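Local coordinates for protein Zn-dependent hydrolase, glyoxylase (Echinicola vietnamensis, PDB 6T5K) that probably hydrolyses beta-lactam antibiotics, including carbapenems, to substituted beta-amino acids as a zinc-dependent class B metallo-beta-lactamase, at residues N57-I62 and L218-H223. Residues are numbered along the deposited sequence; the frame is centred on the assembly and turned at random.
Sequences NGMIVI and LVIPGH. With ZN (zinc ion), chain H.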
ATOM      1  N   ASN A  57      -2.247  -0.348  -6.859  1.00 18.65           N
ATOM      2  CA  ASN A  57      -1.321  -1.286  -6.255  1.00 18.79           C
ATOM      3  C   ASN A  57      -1.534  -1.395  -4.749  1.00 18.50           C
ATOM      4  O   ASN A  57      -1.813  -0.405  -4.073  1.00 18.44           O
ATOM      5  CB  ASN A  57       0.127  -0.842  -6.463  1.00 19.77           C
ATOM      6  CG  ASN A  57       0.503  -0.747  -7.905  1.00 19.13           C
ATOM      7  OD1 ASN A  57      -0.026  -1.473  -8.774  1.00 22.21           O
ATOM      8  ND2 ASN A  57       1.436   0.148  -8.190  1.00 19.20           N
ATOM      9  N   GLY A  58      -1.376  -2.611  -4.235  1.00 16.36           N
ATOM     10  CA  GLY A  58      -1.051  -2.820  -2.843  1.00 18.12           C
ATOM     11  C   GLY A  58       0.127  -3.769  -2.744  1.00 17.61           C
ATOM     12  O   GLY A  58       0.699  -4.195  -3.753  1.00 17.04           O
ATOM     13  N   MET A  59       0.474  -4.100  -1.514  1.00 15.77           N
ATOM     14  CA  MET A  59       1.637  -4.939  -1.254  1.00 15.48           C
ATOM     15  C   MET A  59       1.201  -6.089  -0.357  1.00 14.57           C
ATOM     16  O   MET A  59       0.344  -5.914   0.504  1.00 18.58           O
ATOM     17  CB  MET A  59       2.766  -4.140  -0.572  1.00 16.53           C
ATOM     18  CG  MET A  59       3.996  -5.000  -0.231  1.00 17.50           C
ATOM     19  SD  MET A  59       5.429  -4.027   0.328  1.00 16.06           S
ATOM     20  CE  MET A  59       4.916  -3.571   1.976  1.00 16.72           C
ATOM     21  N   ILE A  60       1.791  -7.254  -0.569  1.00 14.55           N
ATOM     22  CA  ILE A  60       1.708  -8.373   0.356  1.00 15.45           C
ATOM     23  C   ILE A  60       3.125  -8.691   0.792  1.00 15.44           C
ATOM     24  O   ILE A  60       4.019  -8.825  -0.051  1.00 16.73           O
ATOM     25  CB  ILE A  60       1.081  -9.621  -0.289  1.00 17.06           C
ATOM     26  CG1 ILE A  60      -0.125  -9.258  -1.135  1.00 18.74           C
ATOM     27  CG2 ILE A  60       0.690 -10.623   0.810  1.00 17.49           C
ATOM     28  CD1 ILE A  60      -0.588 -10.394  -1.978  1.00 20.97           C
ATOM     29  N   VAL A  61       3.338  -8.814   2.100  1.00 15.38           N
ATOM     30  CA  VAL A  61       4.578  -9.338   2.644  1.00 15.28           C
ATOM     31  C   VAL A  61       4.281 -10.735   3.148  1.00 15.32           C
ATOM     32  O   VAL A  61       3.307 -10.922   3.878  1.00 15.76           O
ATOM     33  CB  VAL A  61       5.100  -8.441   3.772  1.00 17.03           C
ATOM     34  CG1 VAL A  61       6.443  -8.976   4.296  1.00 17.84           C
ATOM     35  CG2 VAL A  61       5.198  -7.014   3.260  1.00 17.68           C
ATOM     36  N   ILE A  62       5.098 -11.710   2.737  1.00 16.21           N
ATOM     37  CA  ILE A  62       4.908 -13.115   3.101  1.00 16.92           C
ATOM     38  C   ILE A  62       6.220 -13.649   3.664  1.00 17.45           C
ATOM     39  O   ILE A  62       7.271 -13.547   3.021  1.00 19.85           O
ATOM     40  CB  ILE A  62       4.441 -13.965   1.905  1.00 18.50           C
ATOM     41  CG1 ILE A  62       3.166 -13.376   1.295  1.00 20.74           C
ATOM     42  CG2 ILE A  62       4.193 -15.401   2.344  1.00 21.39           C
ATOM     43  CD1 ILE A  62       2.644 -14.107   0.046  1.00 20.35           C
ATOM     44  N   LEU A 218      13.606  -1.219  -3.548  1.00 14.31           N
ATOM     45  CA  LEU A 218      12.368  -1.318  -4.304  1.00 14.39           C
ATOM     46  C   LEU A 218      11.344  -0.403  -3.659  1.00 15.53           C
ATOM     47  O   LEU A 218      11.157  -0.446  -2.437  1.00 15.35           O
ATOM     48  CB  LEU A 218      11.834  -2.764  -4.339  1.00 17.48           C
ATOM     49  CG  LEU A 218      10.527  -3.038  -5.110  1.00 25.14           C
ATOM     50  CD1 LEU A 218      10.722  -2.919  -6.593  1.00 30.62           C
ATOM     51  CD2 LEU A 218      10.054  -4.421  -4.724  1.00 29.09           C
ATOM     52  N   VAL A 219      10.691   0.414  -4.488  1.00 14.14           N
ATOM     53  CA  VAL A 219       9.648   1.338  -4.056  1.00 13.76           C
ATOM     54  C   VAL A 219       8.414   1.056  -4.900  1.00 14.02           C
ATOM     55  O   VAL A 219       8.484   1.090  -6.137  1.00 15.01           O
ATOM     56  CB  VAL A 219      10.106   2.801  -4.224  1.00 13.77           C
ATOM     57  CG1 VAL A 219       8.992   3.782  -3.881  1.00 14.63           C
ATOM     58  CG2 VAL A 219      11.314   3.072  -3.347  1.00 15.28           C
ATOM     59  N   ILE A 220       7.286   0.817  -4.230  1.00 13.14           N
ATOM     60  CA  ILE A 220       6.016   0.465  -4.865  1.00 14.93           C
ATOM     61  C   ILE A 220       5.077   1.657  -4.709  1.00 15.85           C
ATOM     62  O   ILE A 220       4.719   2.013  -3.573  1.00 16.15           O
ATOM     63  CB  ILE A 220       5.383  -0.784  -4.245  1.00 15.88           C
ATOM     64  CG1 ILE A 220       6.306  -1.995  -4.310  1.00 16.53           C
ATOM     65  CG2 ILE A 220       4.004  -1.047  -4.891  1.00 16.54           C
ATOM     66  CD1 ILE A 220       5.916  -3.039  -3.284  1.00 17.03           C
ATOM     67  N   PRO A 221       4.695   2.323  -5.792  1.00 14.25           N
ATOM     68  CA  PRO A 221       3.763   3.453  -5.710  1.00 14.89           C
ATOM     69  C   PRO A 221       2.339   2.933  -5.665  1.00 16.40           C
ATOM     70  O   PRO A 221       2.076   1.767  -5.917  1.00 16.52           O
ATOM     71  CB  PRO A 221       4.005   4.181  -7.044  1.00 15.61           C
ATOM     72  CG  PRO A 221       4.303   3.031  -7.998  1.00 17.34           C
ATOM     73  CD  PRO A 221       5.069   2.018  -7.194  1.00 15.26           C
ATOM     74  N   GLY A 222       1.415   3.834  -5.351  1.00 16.19           N
ATOM     75  CA  GLY A 222       0.016   3.462  -5.285  1.00 17.70           C
ATOM     76  C   GLY A 222      -0.601   3.168  -6.622  1.00 17.76           C
ATOM     77  O   GLY A 222      -1.604   2.445  -6.677  1.00 19.21           O
ATOM     78  N   HIS A 223      -0.007   3.675  -7.701  1.00 16.86           N
ATOM     79  CA  HIS A 223      -0.480   3.457  -9.059  1.00 18.46           C
ATOM     80  C   HIS A 223       0.747   3.394  -9.955  1.00 19.88           C
ATOM     81  O   HIS A 223       1.703   4.137  -9.735  1.00 20.75           O
ATOM     82  CB  HIS A 223      -1.398   4.615  -9.489  1.00 20.75           C
ATOM     83  CG  HIS A 223      -2.545   4.850  -8.545  1.00 24.36           C
ATOM     84  ND1 HIS A 223      -3.718   4.122  -8.585  1.00 26.93           N
ATOM     85  CD2 HIS A 223      -2.673   5.708  -7.507  1.00 26.35           C
ATOM     86  CE1 HIS A 223      -4.518   4.527  -7.610  1.00 27.82           C
ATOM     87  NE2 HIS A 223      -3.912   5.504  -6.952  1.00 26.48           N
TER
HETATM   88 ZN    ZN H1207      -4.549   6.238  -4.989  0.54 20.81          ZN
HETATM   89  O   HOH W   1      -6.239   7.081  -4.010  1.00 25.88           O
HETATM   90  O   HOH W   2      -3.777   8.189  -5.924  1.00 33.97           O
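With CG anti to its carbonyl carbon (chi1 -61°), N57 sets its carboxamide against the backbone of P221 and G222, while M59 runs extended through chi1 and chi2 (178° and 171°), which carries SD to I220. N57 grips this backbone twice. Its ND2 donates to P221 O at 2.9 Å, the acceptor lying nearly in the amide plane of N57, and ND2 stands above the plane of the P221 carbonyl. Its backbone N gives an almost straight bond to G222 O, also 2.9 Å. A further bond from ND2 to G224 O fixes the amide's rotation, so one buried asparagine holds backbone carbonyls before and after H223. Beside this polar end, M59 SD packs on I220 CD1 at 3.8 Å, the two side chains crossing at about a right angle, and I220 CG2 lies 4.2 Å from N57 CB. H223, held at ND1 by A55 O, turns NE2 to the zinc ion at 2.2 Å; D104, C182 and two waters complete this site of the metallo-beta-lactamase fold. The contact joins the two sheets of the fold: strand 54-63 pairs with 39-48 and 66-70, strand 218-221 edges the other sheet beside 177-181, whose V177 and F179 touch M59 and I220, and L231 of helix 230-239 packs on P221.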